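Local coordinates for protein CofB (Escherichia coli, PDB 5AX6) that is a minor pilin of the CFA/III type IVb pilus that forms a homotrimer and probably takes part in pilus assembly, at residues D387-V390 / K396-P399; A352-S357 / I455-G460; V182-S187 / G192-T197. One frame throughout, in Å; residues are numbered along the deposited sequence.

Interaction 1. Residues D387-V390 / K396-P399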
# COMPACT_ATOMS: atom_id res chain seq x y z
N ASP A 387 -28.82 -8.08 7.13
CA ASP A 387 -27.76 -7.96 8.13
C ASP A 387 -26.98 -6.69 7.86
O ASP A 387 -26.62 -6.43 6.72
CB ASP A 387 -26.82 -9.17 8.09
CG ASP A 387 -27.51 -10.45 8.48
OD1 ASP A 387 -28.27 -10.44 9.47
OD2 ASP A 387 -27.29 -11.47 7.79
N CYS A 388 -26.71 -5.91 8.89
CA CYS A 388 -25.96 -4.68 8.68
C CYS A 388 -24.47 -4.98 8.74
O CYS A 388 -24.06 -5.94 9.37
CB CYS A 388 -26.37 -3.63 9.70
SG CYS A 388 -28.08 -3.07 9.36
N PRO A 389 -23.66 -4.16 8.06
CA PRO A 389 -22.21 -4.38 8.04
C PRO A 389 -21.54 -3.93 9.32
O PRO A 389 -22.19 -3.37 10.21
CB PRO A 389 -21.73 -3.55 6.84
CG PRO A 389 -22.74 -2.44 6.74
CD PRO A 389 -24.06 -3.04 7.18
N VAL A 390 -20.23 -4.17 9.43
CA VAL A 390 -19.46 -3.74 10.58
C VAL A 390 -19.48 -2.23 10.71
O VAL A 390 -19.43 -1.51 9.71
CB VAL A 390 -17.99 -4.23 10.49
CG1 VAL A 390 -17.15 -3.65 11.62
CG2 VAL A 390 -17.93 -5.76 10.50
N LYS A 396 -24.19 1.66 16.67
CA LYS A 396 -25.08 0.57 16.29
C LYS A 396 -25.89 0.89 15.03
O LYS A 396 -26.62 1.88 14.99
CB LYS A 396 -26.04 0.26 17.45
CG LYS A 396 -27.00 -0.88 17.18
CD LYS A 396 -26.25 -2.17 16.87
CE LYS A 396 -27.21 -3.32 16.61
NZ LYS A 396 -26.49 -4.53 16.09
N LEU A 397 -25.75 0.05 14.01
CA LEU A 397 -26.56 0.19 12.79
C LEU A 397 -27.87 -0.56 12.90
O LEU A 397 -27.91 -1.68 13.40
CB LEU A 397 -25.79 -0.34 11.58
CG LEU A 397 -24.56 0.47 11.17
CD1 LEU A 397 -23.76 -0.30 10.13
CD2 LEU A 397 -24.98 1.83 10.63
N HIS A 398 -28.94 0.07 12.39
CA HIS A 398 -30.25 -0.56 12.31
C HIS A 398 -30.64 -0.82 10.87
O HIS A 398 -30.44 0.04 10.02
CB HIS A 398 -31.31 0.32 12.94
CG HIS A 398 -30.94 0.86 14.29
ND1 HIS A 398 -30.92 0.08 15.42
CD2 HIS A 398 -30.58 2.11 14.68
CE1 HIS A 398 -30.55 0.82 16.46
NE2 HIS A 398 -30.35 2.05 16.03
N PRO A 399 -31.22 -1.99 10.59
CA PRO A 399 -31.84 -2.20 9.27
C PRO A 399 -33.00 -1.23 9.07
O PRO A 399 -33.75 -0.96 10.00
CB PRO A 399 -32.34 -3.65 9.32
CG PRO A 399 -32.39 -4.00 10.77
CD PRO A 399 -31.34 -3.18 11.46
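The SG of C388 lies against the peptide that links H398 to P399. SG of C388 sits 3.5 Å from N of P399 and 3.7 Å from C of H398. The proline ring adds a third touch, with its CD 3.9 Å from the same SG. The sulfur is anti to the carbonyl carbon of C388 (chi1 -69°), which brings it over the H398-P399 peptide, while CB stays against L397. There CB of C388 is 3.8 Å from CB of L397. One methyl of L397 reaches further on. Its CD1 lies 3.4 Å from O of P389 and 4.0 Å from CD of P389, and the two side chains cross at about a right angle. Between the segments the side chains meet by apolar contacts, and a disulfide ties C388 to C486 of strand 478-487. L397 also packs on L343 and P389 on T345, both of strand 341-353. L329 and N327 of strand 327-333 touch the same two side chains. N304 of the second subunit and T323 of the third lie close by. H398 pairs with S487 through the backbone. The contact thus fastens the loop after strand 381-384 to the start of strand 398-409, beside strand 478-487.

Interaction 2. Residues A352-S357 / I455-G460; sequences AAFSNS and ITATMG
The backbones of F354 and T456 approach no closer than 7.7 Å between their CA atoms, so the F354 side chain bridges the gap. The chain has just left strand 341-353 here, while 455-460 is strand throughout. CG of F354 is anti to its own carbonyl carbon (chi1 -60°), which points the ring at the strand, so that CZ and CE1 do much of the touching. A457 covers one face. Its CB stands 3.6 Å above the ring plane of F354, displaced toward the rim, and makes a CH-pi contact 27° off the ring normal. The ring edge meets the backbone instead: CE1 of F354 is 3.3 Å from O of I455. CG2 of I455 touches the ring end, 3.8 Å from CZ of F354. The rest of the isoleucine leads away, and the two side chains cross at about a right angle. I381 packs on both F354 and I455, and L478 on both F354 and A457. V446 and I444 of strand 438-448 pack on I455 and A457. The ring thus packs between two sheets of the C-terminal domain, one with strands 341-353 and 478-487, the other with strands 381-384, 438-448 and 452-463.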
# COMPACT_ATOMS: atom_id res chain seq x y z
N ALA A 352 -42.13 -3.65 -6.26
CA ALA A 352 -43.07 -4.73 -5.95
C ALA A 352 -44.48 -4.20 -5.85
O ALA A 352 -44.70 -3.07 -5.40
CB ALA A 352 -42.67 -5.42 -4.65
N ALA A 353 -45.43 -5.01 -6.30
CA ALA A 353 -46.83 -4.73 -6.08
C ALA A 353 -47.32 -5.62 -4.95
O ALA A 353 -46.74 -6.68 -4.67
CB ALA A 353 -47.63 -4.95 -7.35
N PHE A 354 -48.36 -5.19 -4.25
CA PHE A 354 -49.07 -6.08 -3.34
C PHE A 354 -49.80 -7.11 -4.20
O PHE A 354 -49.88 -6.95 -5.43
CB PHE A 354 -50.00 -5.28 -2.43
CG PHE A 354 -49.28 -4.26 -1.58
CD1 PHE A 354 -48.70 -4.62 -0.38
CD2 PHE A 354 -49.17 -2.95 -2.01
CE1 PHE A 354 -48.02 -3.69 0.40
CE2 PHE A 354 -48.49 -2.01 -1.24
CZ PHE A 354 -47.92 -2.38 -0.03
N SER A 355 -50.30 -8.19 -3.61
CA SER A 355 -50.70 -9.31 -4.45
C SER A 355 -52.12 -9.84 -4.27
O SER A 355 -52.42 -10.92 -4.76
CB SER A 355 -49.70 -10.46 -4.27
OG SER A 355 -49.62 -10.91 -2.93
N ASN A 356 -53.00 -9.09 -3.62
CA ASN A 356 -54.42 -9.49 -3.59
C ASN A 356 -55.10 -9.16 -4.91
O ASN A 356 -54.98 -8.05 -5.42
CB ASN A 356 -55.17 -8.82 -2.43
CG ASN A 356 -54.88 -9.49 -1.10
OD1 ASN A 356 -54.45 -10.65 -1.06
ND2 ASN A 356 -55.09 -8.76 -0.01
N SER A 357 -55.81 -10.14 -5.46
CA SER A 357 -56.34 -10.05 -6.82
C SER A 357 -57.87 -10.19 -6.93
O SER A 357 -58.51 -9.51 -7.73
CB SER A 357 -55.68 -11.12 -7.69
OG SER A 357 -56.07 -10.98 -9.04
N ILE A 455 -44.76 -5.44 4.80
CA ILE A 455 -45.28 -4.24 4.18
C ILE A 455 -46.72 -4.50 3.78
O ILE A 455 -47.00 -5.45 3.05
CB ILE A 455 -44.47 -3.79 2.94
CG1 ILE A 455 -42.99 -3.59 3.30
CG2 ILE A 455 -45.01 -2.47 2.42
CD1 ILE A 455 -42.07 -4.74 2.94
N THR A 456 -47.62 -3.66 4.27
CA THR A 456 -49.04 -3.82 3.99
C THR A 456 -49.65 -2.48 3.67
O THR A 456 -49.03 -1.45 3.91
CB THR A 456 -49.80 -4.43 5.17
OG1 THR A 456 -49.63 -3.58 6.32
CG2 THR A 456 -49.27 -5.82 5.47
N ALA A 457 -50.87 -2.50 3.14
CA ALA A 457 -51.50 -1.27 2.69
C ALA A 457 -53.01 -1.39 2.67
O ALA A 457 -53.55 -2.45 2.31
CB ALA A 457 -50.99 -0.90 1.29
N THR A 458 -53.70 -0.31 3.02
CA THR A 458 -55.12 -0.22 2.71
C THR A 458 -55.32 0.91 1.71
O THR A 458 -54.57 1.88 1.71
CB THR A 458 -55.99 0.04 3.97
OG1 THR A 458 -55.56 1.26 4.60
CG2 THR A 458 -55.84 -1.10 4.96
N MET A 459 -56.33 0.76 0.85
CA MET A 459 -56.70 1.80 -0.10
C MET A 459 -58.19 2.07 0.01
O MET A 459 -58.98 1.14 0.07
CB MET A 459 -56.37 1.38 -1.54
CG MET A 459 -56.75 2.42 -2.60
SD MET A 459 -56.58 1.81 -4.30
CE MET A 459 -55.03 0.94 -4.13
N GLY A 460 -58.56 3.35 0.03
CA GLY A 460 -59.96 3.74 -0.02
C GLY A 460 -60.37 4.11 -1.43
O GLY A 460 -59.68 4.88 -2.10

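Interaction 3. Residues V182-S187 / G192-T197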
# COMPACT_ATOMS: atom_id res chain seq x y z
N VAL A 182 39.06 2.15 28.29
CA VAL A 182 39.56 3.21 29.15
C VAL A 182 40.86 3.74 28.55
O VAL A 182 41.75 2.96 28.18
CB VAL A 182 39.80 2.71 30.59
CG1 VAL A 182 40.45 3.80 31.42
CG2 VAL A 182 38.49 2.26 31.21
N VAL A 183 40.98 5.06 28.44
CA VAL A 183 42.21 5.65 27.95
C VAL A 183 42.75 6.65 28.95
O VAL A 183 42.03 7.09 29.85
CB VAL A 183 42.02 6.30 26.56
CG1 VAL A 183 41.67 5.22 25.53
CG2 VAL A 183 40.94 7.39 26.60
N GLU A 184 44.02 6.99 28.82
CA GLU A 184 44.66 7.88 29.77
C GLU A 184 45.70 8.74 29.08
O GLU A 184 46.23 8.39 28.01
CB GLU A 184 45.32 7.07 30.90
CG GLU A 184 46.43 6.15 30.41
CD GLU A 184 47.04 5.29 31.51
OE1 GLU A 184 46.37 4.36 32.01
OE2 GLU A 184 48.21 5.54 31.86
N ARG A 185 46.00 9.88 29.69
CA ARG A 185 47.13 10.67 29.26
C ARG A 185 47.76 11.30 30.48
O ARG A 185 47.11 11.45 31.53
CB ARG A 185 46.71 11.73 28.25
CG ARG A 185 45.67 12.69 28.74
CD ARG A 185 45.21 13.60 27.62
NE ARG A 185 44.15 14.51 28.05
CZ ARG A 185 43.55 15.38 27.25
NH1 ARG A 185 43.88 15.45 25.96
NH2 ARG A 185 42.59 16.16 27.73
N ASN A 186 49.04 11.65 30.36
CA ASN A 186 49.79 12.18 31.48
C ASN A 186 49.51 13.65 31.68
O ASN A 186 49.64 14.18 32.78
CB ASN A 186 51.29 11.93 31.27
CG ASN A 186 51.64 10.45 31.26
OD1 ASN A 186 50.98 9.65 31.93
ND2 ASN A 186 52.66 10.07 30.48
N SER A 187 49.12 14.32 30.60
CA SER A 187 48.85 15.75 30.62
C SER A 187 47.52 16.06 29.92
O SER A 187 46.52 15.38 30.15
CB SER A 187 50.00 16.52 29.98
OG SER A 187 49.85 17.92 30.18
N GLY A 192 48.39 12.85 23.46
CA GLY A 192 48.87 12.12 24.62
C GLY A 192 48.08 10.87 24.99
O GLY A 192 48.55 10.06 25.78
N TRP A 193 46.88 10.73 24.45
CA TRP A 193 46.01 9.60 24.79
C TRP A 193 46.63 8.25 24.46
O TRP A 193 47.24 8.08 23.41
CB TRP A 193 44.68 9.71 24.04
CG TRP A 193 43.80 10.83 24.50
CD1 TRP A 193 43.44 11.94 23.79
CD2 TRP A 193 43.15 10.93 25.78
NE1 TRP A 193 42.60 12.73 24.55
CE2 TRP A 193 42.41 12.13 25.77
CE3 TRP A 193 43.13 10.12 26.92
CZ2 TRP A 193 41.66 12.55 26.87
CZ3 TRP A 193 42.37 10.53 28.01
CH2 TRP A 193 41.65 11.74 27.98
N ARG A 194 46.45 7.28 25.35
CA ARG A 194 46.87 5.90 25.09
C ARG A 194 45.94 4.95 25.83
O ARG A 194 45.27 5.35 26.78
CB ARG A 194 48.31 5.67 25.53
CG ARG A 194 48.48 5.81 27.04
CD ARG A 194 49.84 5.34 27.56
NE ARG A 194 49.96 5.67 28.98
CZ ARG A 194 50.35 6.85 29.44
NH1 ARG A 194 50.70 7.82 28.59
NH2 ARG A 194 50.40 7.07 30.74
N LEU A 195 45.88 3.70 25.39
CA LEU A 195 45.07 2.71 26.07
C LEU A 195 45.57 2.50 27.50
O LEU A 195 46.77 2.33 27.73
CB LEU A 195 45.06 1.39 25.31
CG LEU A 195 44.45 1.44 23.91
CD1 LEU A 195 44.67 0.11 23.20
CD2 LEU A 195 42.96 1.75 24.02
N THR A 196 44.66 2.54 28.46
CA THR A 196 44.99 2.13 29.81
C THR A 196 45.23 0.63 29.80
O THR A 196 44.52 -0.10 29.11
CB THR A 196 43.86 2.50 30.79
OG1 THR A 196 43.78 3.93 30.89
CG2 THR A 196 44.12 1.90 32.18
N THR A 197 46.25 0.16 30.52
CA THR A 197 46.54 -1.28 30.53
C THR A 197 46.64 -1.84 31.95
O THR A 197 46.99 -1.13 32.89
CB THR A 197 47.88 -1.62 29.82
OG1 THR A 197 48.95 -0.89 30.43
CG2 THR A 197 47.82 -1.31 28.31
O HOH W 1 47.81 2.05 32.00
O HOH W 2 50.32 10.51 27.92
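R185 lies flat over the indole of W193, while E184 and R194 meet obliquely through their charged ends. The R185 guanidinium is turned only 15° from the ring plane, and CZ2 of W193 sits under its centre. CD of R185 makes a CH-pi contact, 3.7 Å from the centroid of the six-membered ring of W193. OD2 of D124 forms a salt bridge with NH1 of R185 and a hydrogen bond with NE1 of W193, which probably helps hold the two groups in place. CG2 of V183 touches CE3 of W193 at 3.5 Å. CG of R194 lies between its backbone N and carbonyl carbon (chi1 65°), and the extended chain carries the guanidinium to E184 and N186. OD1 of N186 lies 2.9 Å from NH2 of R194, in the guanidinium plane and nearly straight. The salt bridge from this NH2 to OE2 of E184 is tilted from that plane and bent, at 130°. OE1 of E184 accepts from OG1 of T196. A leucine in place of R194 would probably leave E184 without its charged mate and N186 OD1 with K219 alone. These groups decorate an antiparallel beta hairpin, strands 179-185 and 194-198, in the antiparallel sheet of the pilin domain.

In the fold
Following the chain from the N terminus, interaction 3 comes first. It closes a short hairpin turn between strands 179-185 and 194-198 of the pilin domain. The chain then runs through the beta-repeat region to the C-terminal domain. There 352-357 opens the long loop that 455-460 closes, almost a hundred residues later, and interaction 2 joins two sheets. Interaction 1 falls within that loop and closes a small one of its own, so the two nest and do not cross. It ties the loop after strand 381-384 to strand 398-409. Their centres are 28 Å apart, and both touch the third subunit. Interaction 3 lies on the opposite side of the chain's centre, about 102 Å from interaction 2 between centres.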